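Long-range contacts in dipeptide Epimerase (Enterococcus faecalis, PDB 3KUM), which belongs to the mandelate racemase/muconate lactonizing enzyme family, pairing an enolase-like N-terminal domain with a barrel domain that here holds a magnesium ion: residues Asp132-Ile137 and Lys159-Thr164; Lys185-Ala190 and Gln210-Glu215; Glu215-Arg220 and Thr235-Asp240; Cys288-Met293 and Ala317-Thr322. All coordinates share one frame; numbering follows the deposited sequence.

Contact 1 of 4, residues Asp132-Ile137 and Lys159-Thr164. With TYR (tyrosine), chain J; ARG (arginine), chain I.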
# COMPACT_ATOMS: atom_id res chain seq x y z
N ASP A 132 21.62 6.71 -9.88
CA ASP A 132 22.33 6.98 -11.12
C ASP A 132 22.55 8.49 -11.07
O ASP A 132 22.34 9.13 -10.04
CB ASP A 132 21.47 6.62 -12.34
CG ASP A 132 20.16 7.42 -12.42
OD1 ASP A 132 20.11 8.56 -11.91
OD2 ASP A 132 19.18 6.91 -13.02
N ILE A 133 22.99 9.06 -12.18
CA ILE A 133 23.16 10.50 -12.29
C ILE A 133 22.77 10.76 -13.73
O ILE A 133 23.13 10.01 -14.63
CB ILE A 133 24.62 10.95 -12.01
CG1 ILE A 133 24.66 12.49 -11.96
CG2 ILE A 133 25.56 10.43 -13.08
CD1 ILE A 133 25.93 13.07 -11.35
N THR A 134 21.99 11.82 -13.93
CA THR A 134 21.50 12.15 -15.26
C THR A 134 22.46 13.06 -16.04
O THR A 134 23.28 13.78 -15.45
CB THR A 134 20.11 12.84 -15.18
OG1 THR A 134 19.22 12.02 -14.41
CG2 THR A 134 19.52 13.02 -16.57
N LEU A 135 22.36 12.99 -17.36
CA LEU A 135 23.16 13.81 -18.26
C LEU A 135 22.15 14.50 -19.17
O LEU A 135 21.43 13.84 -19.92
CB LEU A 135 24.12 12.95 -19.09
CG LEU A 135 25.25 12.24 -18.34
CD1 LEU A 135 26.09 11.44 -19.33
CD2 LEU A 135 26.13 13.25 -17.62
N GLY A 136 22.08 15.82 -19.08
CA GLY A 136 21.15 16.58 -19.89
C GLY A 136 21.52 16.61 -21.36
O GLY A 136 22.70 16.52 -21.70
N ILE A 137 20.52 16.76 -22.21
CA ILE A 137 20.72 16.80 -23.65
C ILE A 137 21.84 17.77 -24.02
O ILE A 137 21.97 18.84 -23.43
CB ILE A 137 19.42 17.21 -24.39
CG1 ILE A 137 18.32 16.19 -24.08
CG2 ILE A 137 19.67 17.31 -25.89
CD1 ILE A 137 16.97 16.51 -24.70
N LYS A 159 21.89 8.14 -16.60
CA LYS A 159 20.61 8.38 -17.24
C LYS A 159 20.90 9.38 -18.36
O LYS A 159 21.46 10.44 -18.11
CB LYS A 159 19.60 8.97 -16.24
CG LYS A 159 18.22 9.22 -16.84
CD LYS A 159 17.17 9.50 -15.77
CE LYS A 159 15.80 9.71 -16.41
NZ LYS A 159 14.70 9.86 -15.42
N ILE A 160 20.53 9.02 -19.58
CA ILE A 160 20.79 9.86 -20.74
C ILE A 160 19.55 10.43 -21.40
O ILE A 160 18.68 9.69 -21.85
CB ILE A 160 21.58 9.07 -21.82
CG1 ILE A 160 22.88 8.54 -21.21
CG2 ILE A 160 21.86 9.96 -23.03
CD1 ILE A 160 23.62 7.55 -22.10
N LYS A 161 19.49 11.76 -21.48
CA LYS A 161 18.35 12.42 -22.11
C LYS A 161 18.55 12.52 -23.62
O LYS A 161 19.66 12.73 -24.10
CB LYS A 161 18.18 13.83 -21.53
CG LYS A 161 17.76 13.87 -20.06
CD LYS A 161 16.29 13.49 -19.89
CE LYS A 161 15.87 13.57 -18.43
NZ LYS A 161 14.43 13.21 -18.24
N VAL A 162 17.46 12.35 -24.36
CA VAL A 162 17.48 12.42 -25.81
C VAL A 162 16.10 12.93 -26.22
O VAL A 162 15.18 12.95 -25.40
CB VAL A 162 17.71 11.04 -26.47
CG1 VAL A 162 19.06 10.47 -26.02
CG2 VAL A 162 16.59 10.09 -26.10
N GLY A 163 15.96 13.34 -27.47
CA GLY A 163 14.67 13.83 -27.92
C GLY A 163 14.68 14.96 -28.94
O GLY A 163 13.65 15.61 -29.14
N THR A 164 15.81 15.20 -29.58
CA THR A 164 15.89 16.26 -30.60
C THR A 164 15.60 15.67 -31.98
O THR A 164 15.10 16.35 -32.87
CB THR A 164 17.29 16.90 -30.64
OG1 THR A 164 18.27 15.91 -30.99
CG2 THR A 164 17.63 17.51 -29.30
N TYR J . 13.53 14.45 -13.96
CA TYR J . 12.51 14.39 -15.00
C TYR J . 12.41 13.03 -15.68
O TYR J . 12.90 12.03 -15.10
CB TYR J . 12.78 15.47 -16.04
CG TYR J . 12.68 16.88 -15.51
CD1 TYR J . 13.56 17.86 -15.95
CD2 TYR J . 11.71 17.23 -14.56
CE1 TYR J . 13.48 19.16 -15.47
CE2 TYR J . 11.62 18.53 -14.07
CZ TYR J . 12.52 19.50 -14.53
OH TYR J . 12.48 20.78 -14.05
OXT TYR J . 11.82 12.99 -16.79
N ARG I . 16.80 13.13 -13.11
CA ARG I . 15.75 14.19 -13.02
C ARG I . 14.79 14.06 -14.19
O ARG I . 15.17 13.63 -15.28
CB ARG I . 16.39 15.58 -13.06
CG ARG I . 17.60 15.73 -12.18
CD ARG I . 18.43 16.89 -12.65
NE ARG I . 19.80 16.83 -12.16
CZ ARG I . 20.80 17.53 -12.67
NH1 ARG I . 20.59 18.36 -13.68
NH2 ARG I . 22.02 17.42 -12.16
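Lys159 and Thr134 lie side by side on one face of two parallel strands, their side chains pointing the same way. The lysine sets off with CG anti to its backbone N (chi1 -179°) and remains extended, which carries its methylenes past the threonine hydroxyl; CD comes within 3.5 Å of Thr134 OG1. At its tip, Lys159 NZ donates to O of the bound tyrosine at 2.8 Å and also pairs with Glu215 and Asp318. Thr134 OG1 accepts a weak hydrogen bond from N of the bound arginine (3.0 Å), while the threonine methyl CG2 reaches 4.0 Å from Lys161 CG. Strands 133-135 and 159-161 belong to a beta-alpha-beta unit of the barrel, joined in the chain by helix 140-153, and bond through Lys159 N to Ile133 O, Leu135 N to Lys159 O and Lys161 N to Leu135 O. Lys161 folds at its second torsion (chi2 -74°), and its NZ meets Asp189, Asn191 and, weakly, O of the bound arginine at 3.1 Å. Ile137 crosses the base of this lysine at about a right angle, its CG1 packed tightly at 3.5 Å from Lys161 CB. Farther out, Ile137 CG2 slides past Thr164 CG2 at 4.0 Å.

Contact 2 of 4, residues Lys185-Ala190 and Gln210-Glu215. With MG (magnesium ion), chain K; TYR (tyrosine), chain J.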
# COMPACT_ATOMS: atom_id res chain seq x y z
N LYS A 185 25.95 0.93 -16.69
CA LYS A 185 24.57 0.78 -17.13
C LYS A 185 24.09 2.09 -17.73
O LYS A 185 24.38 3.16 -17.20
CB LYS A 185 23.67 0.39 -15.95
CG LYS A 185 24.15 -0.84 -15.20
CD LYS A 185 23.25 -1.19 -14.02
CE LYS A 185 21.84 -1.53 -14.49
NZ LYS A 185 21.84 -2.62 -15.50
N LEU A 186 23.37 2.02 -18.84
CA LEU A 186 22.88 3.22 -19.49
C LEU A 186 21.37 3.19 -19.72
O LEU A 186 20.87 2.37 -20.48
CB LEU A 186 23.56 3.42 -20.85
CG LEU A 186 25.08 3.60 -20.88
CD1 LEU A 186 25.54 3.65 -22.32
CD2 LEU A 186 25.48 4.87 -20.14
N ARG A 187 20.66 4.09 -19.04
CA ARG A 187 19.21 4.18 -19.21
C ARG A 187 18.95 5.44 -20.03
O ARG A 187 19.62 6.45 -19.85
CB ARG A 187 18.52 4.25 -17.84
CG ARG A 187 19.20 5.17 -16.83
CD ARG A 187 18.65 4.98 -15.40
NE ARG A 187 18.65 3.58 -14.98
CZ ARG A 187 18.71 3.18 -13.71
NH1 ARG A 187 18.78 4.05 -12.71
NH2 ARG A 187 18.69 1.88 -13.44
N LEU A 188 17.98 5.38 -20.94
CA LEU A 188 17.67 6.54 -21.77
C LEU A 188 16.30 7.10 -21.42
O LEU A 188 15.42 6.37 -20.98
CB LEU A 188 17.69 6.17 -23.25
CG LEU A 188 18.87 5.36 -23.79
CD1 LEU A 188 18.68 5.14 -25.28
CD2 LEU A 188 20.18 6.07 -23.51
N ASP A 189 16.14 8.40 -21.63
CA ASP A 189 14.89 9.09 -21.35
C ASP A 189 14.62 10.06 -22.50
O ASP A 189 15.36 11.02 -22.69
CB ASP A 189 15.01 9.89 -20.04
CG ASP A 189 13.67 10.36 -19.52
OD1 ASP A 189 12.73 10.48 -20.32
OD2 ASP A 189 13.58 10.63 -18.30
N ALA A 190 13.57 9.80 -23.28
CA ALA A 190 13.24 10.65 -24.42
C ALA A 190 12.12 11.65 -24.15
O ALA A 190 11.64 12.32 -25.07
CB ALA A 190 12.88 9.78 -25.62
N GLN A 210 23.62 -2.11 -25.89
CA GLN A 210 23.27 -2.58 -24.55
C GLN A 210 22.58 -1.50 -23.70
O GLN A 210 23.20 -0.92 -22.80
CB GLN A 210 24.54 -3.07 -23.86
CG GLN A 210 24.36 -3.69 -22.50
CD GLN A 210 25.66 -4.27 -21.96
OE1 GLN A 210 26.24 -5.17 -22.57
NE2 GLN A 210 26.12 -3.75 -20.83
N ILE A 211 21.31 -1.24 -23.99
CA ILE A 211 20.56 -0.24 -23.24
C ILE A 211 19.76 -0.92 -22.14
O ILE A 211 19.03 -1.88 -22.40
CB ILE A 211 19.58 0.53 -24.16
CG1 ILE A 211 20.36 1.23 -25.29
CG2 ILE A 211 18.76 1.52 -23.34
CD1 ILE A 211 21.40 2.21 -24.80
N GLU A 212 19.89 -0.43 -20.91
CA GLU A 212 19.15 -1.02 -19.80
C GLU A 212 17.65 -0.87 -20.01
O GLU A 212 16.89 -1.82 -19.85
CB GLU A 212 19.53 -0.37 -18.48
CG GLU A 212 18.88 -1.04 -17.29
CD GLU A 212 18.87 -0.17 -16.06
OE1 GLU A 212 18.57 -0.68 -14.97
OE2 GLU A 212 19.17 1.03 -16.20
N LEU A 213 17.22 0.34 -20.37
CA LEU A 213 15.80 0.60 -20.58
C LEU A 213 15.59 1.98 -21.19
O LEU A 213 16.48 2.83 -21.12
CB LEU A 213 15.05 0.51 -19.24
CG LEU A 213 15.55 1.42 -18.11
CD1 LEU A 213 15.12 2.86 -18.34
CD2 LEU A 213 14.99 0.93 -16.78
N VAL A 214 14.42 2.20 -21.77
CA VAL A 214 14.06 3.48 -22.37
C VAL A 214 12.81 4.03 -21.66
O VAL A 214 11.76 3.39 -21.63
CB VAL A 214 13.78 3.32 -23.88
CG1 VAL A 214 13.35 4.66 -24.48
CG2 VAL A 214 15.03 2.80 -24.58
N GLU A 215 12.95 5.24 -21.11
CA GLU A 215 11.90 5.93 -20.37
C GLU A 215 11.01 6.84 -21.24
O GLU A 215 11.50 7.66 -22.02
CB GLU A 215 12.56 6.77 -19.27
CG GLU A 215 11.61 7.37 -18.23
CD GLU A 215 12.36 7.97 -17.05
OE1 GLU A 215 13.56 7.66 -16.87
OE2 GLU A 215 11.74 8.75 -16.28
MG MG K . 11.57 10.60 -17.24
N TYR J . 13.53 14.45 -13.96
CA TYR J . 12.51 14.39 -15.00
C TYR J . 12.41 13.03 -15.68
O TYR J . 12.90 12.03 -15.10
CB TYR J . 12.78 15.47 -16.04
CG TYR J . 12.68 16.88 -15.51
CD1 TYR J . 13.56 17.86 -15.95
CD2 TYR J . 11.71 17.23 -14.56
CE1 TYR J . 13.48 19.16 -15.47
CE2 TYR J . 11.62 18.53 -14.07
CZ TYR J . 12.52 19.50 -14.53
OH TYR J . 12.48 20.78 -14.05
OXT TYR J . 11.82 12.99 -16.79
O HOH W 1 23.33 -0.67 -19.96
O HOH W 2 10.39 10.60 -18.94
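Arg187 and Glu212 run side by side and end in a side-on salt bridge. From the arginine backbone, CB packs 3.7 Å from Leu213 CD1. CG is tucked over the backbone, flanked by N and C (chi1 43°), and with CD it skirts Glu212 OE2 at a greater distance, before a bend at chi3 turns the guanidinium edge to the acid. There NE donates to Glu212 OE2 at 2.9 Å. NH2 shares that oxygen and also reaches Glu212 OE1 at 3.0 Å, using the syn lone pairs of both; with the two planes only 17° apart, the groups hold one another flat. NH1 turns instead to Asp132. A long salt bridge from Lys185 extends the network, and Arg316 supplies Glu212 OE1 with another partner. Farther along the parallel strands, Leu188 N bonds to Leu213 O and Glu215 N to Leu188 O, while Leu188 CG rests 3.9 Å from Ile211 CG2. At the C-terminal ends Asp189 and Glu215 lie with their carboxylates stacked, and both bind magnesium, through Asp189 OD2 at 2.3 Å and Glu215 OE2 at 2.1 Å; Lys161 also bonds to Asp189 OD2, and Lys159 to Glu215 OE1. This is the beta-alpha-beta unit of an enolase-superfamily barrel, with acids at successive strand ends forming the metal site.

Contact 3 of 4, residues Glu215-Arg220 and Thr235-Asp240. With MG (magnesium ion), chain K; TYR (tyrosine), chain J.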
# COMPACT_ATOMS: atom_id res chain seq x y z
N GLU A 215 12.95 5.24 -21.11
CA GLU A 215 11.90 5.93 -20.37
C GLU A 215 11.01 6.84 -21.24
O GLU A 215 11.50 7.66 -22.02
CB GLU A 215 12.56 6.77 -19.27
CG GLU A 215 11.61 7.37 -18.23
CD GLU A 215 12.36 7.97 -17.05
OE1 GLU A 215 13.56 7.66 -16.87
OE2 GLU A 215 11.74 8.75 -16.28
N GLN A 216 9.70 6.67 -21.09
CA GLN A 216 8.68 7.46 -21.79
C GLN A 216 9.06 7.89 -23.22
O GLN A 216 9.32 9.07 -23.47
CB GLN A 216 8.34 8.71 -20.97
CG GLN A 216 7.00 9.35 -21.33
CD GLN A 216 5.81 8.50 -20.93
OE1 GLN A 216 5.77 7.96 -19.82
NE2 GLN A 216 4.83 8.38 -21.82
N PRO A 217 9.06 6.94 -24.17
CA PRO A 217 9.41 7.24 -25.56
C PRO A 217 8.38 8.06 -26.35
O PRO A 217 8.74 8.77 -27.29
CB PRO A 217 9.61 5.85 -26.15
CG PRO A 217 8.62 5.02 -25.38
CD PRO A 217 8.86 5.49 -23.97
N VAL A 218 7.11 7.95 -25.97
CA VAL A 218 6.05 8.67 -26.67
C VAL A 218 5.25 9.60 -25.74
O VAL A 218 5.47 9.63 -24.53
CB VAL A 218 5.06 7.69 -27.34
CG1 VAL A 218 5.82 6.74 -28.28
CG2 VAL A 218 4.33 6.88 -26.27
N LYS A 219 4.33 10.36 -26.34
CA LYS A 219 3.48 11.29 -25.59
C LYS A 219 2.75 10.58 -24.43
O LYS A 219 2.20 9.49 -24.60
CB LYS A 219 2.46 11.93 -26.54
CG LYS A 219 3.07 12.90 -27.56
CD LYS A 219 3.57 14.17 -26.88
CE LYS A 219 4.24 15.14 -27.85
NZ LYS A 219 5.58 14.65 -28.35
N ARG A 220 2.76 11.22 -23.27
CA ARG A 220 2.14 10.68 -22.06
C ARG A 220 0.70 10.20 -22.21
O ARG A 220 0.29 9.26 -21.54
CB ARG A 220 2.21 11.72 -20.95
CG ARG A 220 1.42 12.97 -21.23
CD ARG A 220 1.46 13.93 -20.04
NE ARG A 220 0.49 15.01 -20.20
CZ ARG A 220 0.24 15.93 -19.27
NH1 ARG A 220 -0.66 16.87 -19.51
NH2 ARG A 220 0.89 15.91 -18.11
N THR A 235 13.64 -4.59 -25.41
CA THR A 235 14.23 -3.63 -24.48
C THR A 235 13.19 -3.22 -23.43
O THR A 235 11.99 -3.17 -23.73
CB THR A 235 14.72 -2.37 -25.22
OG1 THR A 235 15.68 -2.74 -26.21
CG2 THR A 235 15.37 -1.39 -24.25
N THR A 236 13.65 -2.93 -22.22
CA THR A 236 12.73 -2.53 -21.15
C THR A 236 12.22 -1.10 -21.30
O THR A 236 13.00 -0.15 -21.38
CB THR A 236 13.40 -2.68 -19.77
OG1 THR A 236 13.76 -4.05 -19.56
CG2 THR A 236 12.43 -2.25 -18.66
N ILE A 237 10.90 -0.97 -21.36
CA ILE A 237 10.26 0.34 -21.50
C ILE A 237 9.67 0.78 -20.16
O ILE A 237 8.96 0.01 -19.50
CB ILE A 237 9.15 0.29 -22.57
CG1 ILE A 237 9.75 -0.11 -23.92
CG2 ILE A 237 8.47 1.64 -22.67
CD1 ILE A 237 10.93 0.74 -24.33
N MET A 238 9.97 2.01 -19.77
CA MET A 238 9.49 2.60 -18.51
C MET A 238 8.58 3.79 -18.76
O MET A 238 8.85 4.63 -19.62
CB MET A 238 10.68 3.06 -17.67
CG MET A 238 10.31 3.79 -16.38
SD MET A 238 11.74 4.38 -15.45
CE MET A 238 12.27 2.90 -14.67
N ALA A 239 7.48 3.85 -18.00
CA ALA A 239 6.54 4.95 -18.11
C ALA A 239 6.84 5.98 -17.02
O ALA A 239 7.10 5.63 -15.87
CB ALA A 239 5.11 4.44 -17.97
N ASP A 240 6.84 7.26 -17.39
CA ASP A 240 7.08 8.31 -16.42
C ASP A 240 5.89 9.27 -16.42
O ASP A 240 5.00 9.15 -15.58
CB ASP A 240 8.38 9.05 -16.73
CG ASP A 240 8.69 10.16 -15.71
OD1 ASP A 240 8.11 10.14 -14.60
OD2 ASP A 240 9.53 11.03 -16.02
MG MG K . 11.57 10.60 -17.24
N TYR J . 13.53 14.45 -13.96
CA TYR J . 12.51 14.39 -15.00
C TYR J . 12.41 13.03 -15.68
O TYR J . 12.90 12.03 -15.10
CB TYR J . 12.78 15.47 -16.04
CG TYR J . 12.68 16.88 -15.51
CD1 TYR J . 13.56 17.86 -15.95
CD2 TYR J . 11.71 17.23 -14.56
CE1 TYR J . 13.48 19.16 -15.47
CE2 TYR J . 11.62 18.53 -14.07
CZ TYR J . 12.52 19.50 -14.53
OH TYR J . 12.48 20.78 -14.05
OXT TYR J . 11.82 12.99 -16.79
O HOH W 2 10.39 10.60 -18.94
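Glu215 and Met238 pair as a parallel beta bridge, after which Gln216 N makes a nearly straight hydrogen bond to Met238 O (2.7 Å) and the first chain leaves the sheet through the positive phi (34°) of Gln216. That turn puts the glutamine side chain across the end of strand 236-239. Its CG is anti to the backbone N, and a bend at chi2 (69°) swings the amide round so that OE1 accepts from Asp240 N at 2.7 Å, in the carbonyl plane. The other end of the amide, NE2, donates to Val218 O at 3.1 Å and also meets Ser242, so bonds at both ends fix its rotation. Gln216 thereby ties the loop to the backbone of a metal ligand. Asp240 OD2 binds magnesium at 2.4 Å and approaches Glu215 OE2 to 3.2 Å, two acceptors brought together by the shared cation; the planes of these carboxylates are turned 63° apart. Asp240 OD1 is engaged by Lys264 and Lys267, which probably offset the gathered negative charge. Asp189, a water and OXT of the bound tyrosine are further ligands of the ion. On the same face of the sheet as Glu215, Met238 lies alongside it, with SD 4.0 Å from Glu215 CD. On the other side of the strand Pro217 CD touches Ile237 CG2 at 4.1 Å. This apolar patch faces the helices: Leu226 of helix 223-232 meets Gln216 and Pro217, and Ile203 of helix 196-205 meets Ile237. Strand 260-263 flanks the contact, with Val260 against Met238 and Asn262 against Asp240.

Contact 4 of 4, residues Cys288-Met293 and Ala317-Thr322. With ARG (arginine), chain I.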
# COMPACT_ATOMS: atom_id res chain seq x y z
N CYS A 288 9.65 -0.71 -9.89
CA CYS A 288 9.53 0.74 -9.88
C CYS A 288 10.87 1.43 -9.67
O CYS A 288 11.74 0.92 -8.97
CB CYS A 288 8.58 1.19 -8.76
SG CYS A 288 6.84 0.78 -9.02
N MET A 289 11.01 2.61 -10.27
CA MET A 289 12.21 3.42 -10.09
C MET A 289 11.71 4.70 -9.43
O MET A 289 10.64 5.21 -9.77
CB MET A 289 12.88 3.76 -11.43
CG MET A 289 14.07 4.74 -11.28
SD MET A 289 15.08 5.04 -12.78
CE MET A 289 14.00 6.16 -13.71
N ILE A 290 12.48 5.22 -8.48
CA ILE A 290 12.10 6.46 -7.81
C ILE A 290 12.87 7.59 -8.51
O ILE A 290 14.09 7.52 -8.63
CB ILE A 290 12.47 6.41 -6.30
CG1 ILE A 290 12.05 7.71 -5.61
CG2 ILE A 290 13.95 6.16 -6.14
CD1 ILE A 290 10.59 7.75 -5.19
N GLY A 291 12.15 8.60 -9.00
CA GLY A 291 12.79 9.71 -9.68
C GLY A 291 12.66 11.04 -8.94
O GLY A 291 12.30 11.08 -7.76
N CYS A 292 12.95 12.13 -9.64
CA CYS A 292 12.87 13.44 -9.01
C CYS A 292 12.72 14.54 -10.04
O CYS A 292 12.99 14.33 -11.23
CB CYS A 292 14.12 13.71 -8.16
SG CYS A 292 15.68 13.82 -9.11
N MET A 293 12.28 15.70 -9.58
CA MET A 293 12.11 16.87 -10.44
C MET A 293 13.41 17.66 -10.34
O MET A 293 14.12 17.56 -9.34
CB MET A 293 10.96 17.74 -9.94
CG MET A 293 9.63 17.04 -9.82
SD MET A 293 8.97 16.60 -11.42
CE MET A 293 7.70 17.86 -11.64
N ALA A 317 16.96 3.84 -8.71
CA ALA A 317 16.84 5.19 -8.18
C ALA A 317 17.52 6.25 -9.04
O ALA A 317 18.64 6.07 -9.51
CB ALA A 317 17.41 5.24 -6.77
N ASP A 318 16.80 7.35 -9.24
CA ASP A 318 17.28 8.50 -10.01
C ASP A 318 17.05 9.71 -9.11
O ASP A 318 16.17 10.53 -9.36
CB ASP A 318 16.48 8.62 -11.32
CG ASP A 318 16.87 9.86 -12.12
OD1 ASP A 318 18.05 10.25 -12.07
OD2 ASP A 318 16.00 10.42 -12.82
N LEU A 319 17.86 9.80 -8.06
CA LEU A 319 17.77 10.88 -7.07
C LEU A 319 19.05 11.70 -7.10
O LEU A 319 19.87 11.63 -6.19
CB LEU A 319 17.55 10.27 -5.68
CG LEU A 319 16.33 9.35 -5.57
CD1 LEU A 319 16.23 8.76 -4.17
CD2 LEU A 319 15.08 10.13 -5.92
N ASP A 320 19.20 12.49 -8.15
CA ASP A 320 20.39 13.31 -8.37
C ASP A 320 20.15 14.82 -8.35
O ASP A 320 21.00 15.59 -8.79
CB ASP A 320 20.99 12.94 -9.72
CG ASP A 320 20.02 13.16 -10.86
OD1 ASP A 320 18.80 13.27 -10.60
OD2 ASP A 320 20.47 13.20 -12.03
N ALA A 321 18.99 15.24 -7.84
CA ALA A 321 18.68 16.67 -7.79
C ALA A 321 19.67 17.48 -6.94
O ALA A 321 20.05 18.59 -7.32
CB ALA A 321 17.25 16.87 -7.27
N THR A 322 20.09 16.94 -5.80
CA THR A 322 21.02 17.68 -4.95
C THR A 322 22.43 17.87 -5.52
O THR A 322 23.15 18.77 -5.08
CB THR A 322 21.17 17.03 -3.56
OG1 THR A 322 21.95 15.84 -3.69
CG2 THR A 322 19.81 16.69 -2.97
N ARG I . 16.80 13.13 -13.11
CA ARG I . 15.75 14.19 -13.02
C ARG I . 14.79 14.06 -14.19
O ARG I . 15.17 13.63 -15.28
CB ARG I . 16.39 15.58 -13.06
CG ARG I . 17.60 15.73 -12.18
CD ARG I . 18.43 16.89 -12.65
NE ARG I . 19.80 16.83 -12.16
CZ ARG I . 20.80 17.53 -12.67
NH1 ARG I . 20.59 18.36 -13.68
NH2 ARG I . 22.02 17.42 -12.16
O HOH W 3 13.33 10.91 -12.47
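Ile290 and Ala317 form the apolar centre, the isoleucine CG2 lying 3.6 Å from Ala317 CB where the two residues pair as a parallel beta bridge. The second branch of Ile290 is used as well: CG1, anti to the backbone N (chi1 -179°), meets Leu319 CD2 at 3.9 Å as the two side chains run obliquely past each other. Ala304 and Ala308 of helix 298-310 also touch Ile290. Past the strand ends Cys292 continues the packing, its SG 3.9 Å from Ala321 CB, while Met289 on the other face brings SD near Asp318 CB. A single backbone hydrogen bond joins the segments, from Asp318 N to Ile290 O at 2.8 Å, and beyond it the chemistry becomes polar. A water accepts from Cys292 N and donates to Asp318 OD2, the latter link 2.7 Å long. The same carboxylate oxygen, Asp318 OD2, accepts from N of the bound arginine at 2.8 Å and has Lys159 as a further partner. Asp320 OD1 takes a second bond from that arginine N at 3.2 Å, so two acidic side chains grip one amino group; Asp320 OD2 is held in turn by Thr134 N. Cys292 O accepts from N of the bound tyrosine. These are the C-terminal ends of neighbouring barrel strands, 287-290 and 314-317, and the loops following them, which in this fold line the ligand pocket at the barrel mouth.

How the contacts relate
All four contacts are largely buried and join neighbouring parallel strands of one barrel; contact 4 lies nearest the centre of the chain, and among residues that touch, only Thr164 of contact 1 and Lys185 of contact 2 are exposed. Contacts 1 and 2 meet where strands 157-161 and 185-189 adjoin, and contacts 2 and 3 share Glu215. Their chemistry follows their place around the mouth: basic in contact 1, acidic and metal-binding in contacts 2 and 3, acidic toward the ligand amino group in contact 4. Lysines of contact 1 reach the acids of contacts 2 and 3, and contacts 1 and 4 meet at Thr134 and Asp320. Met289 of contact 4 packs on Met238 of contact 3 within the barrel.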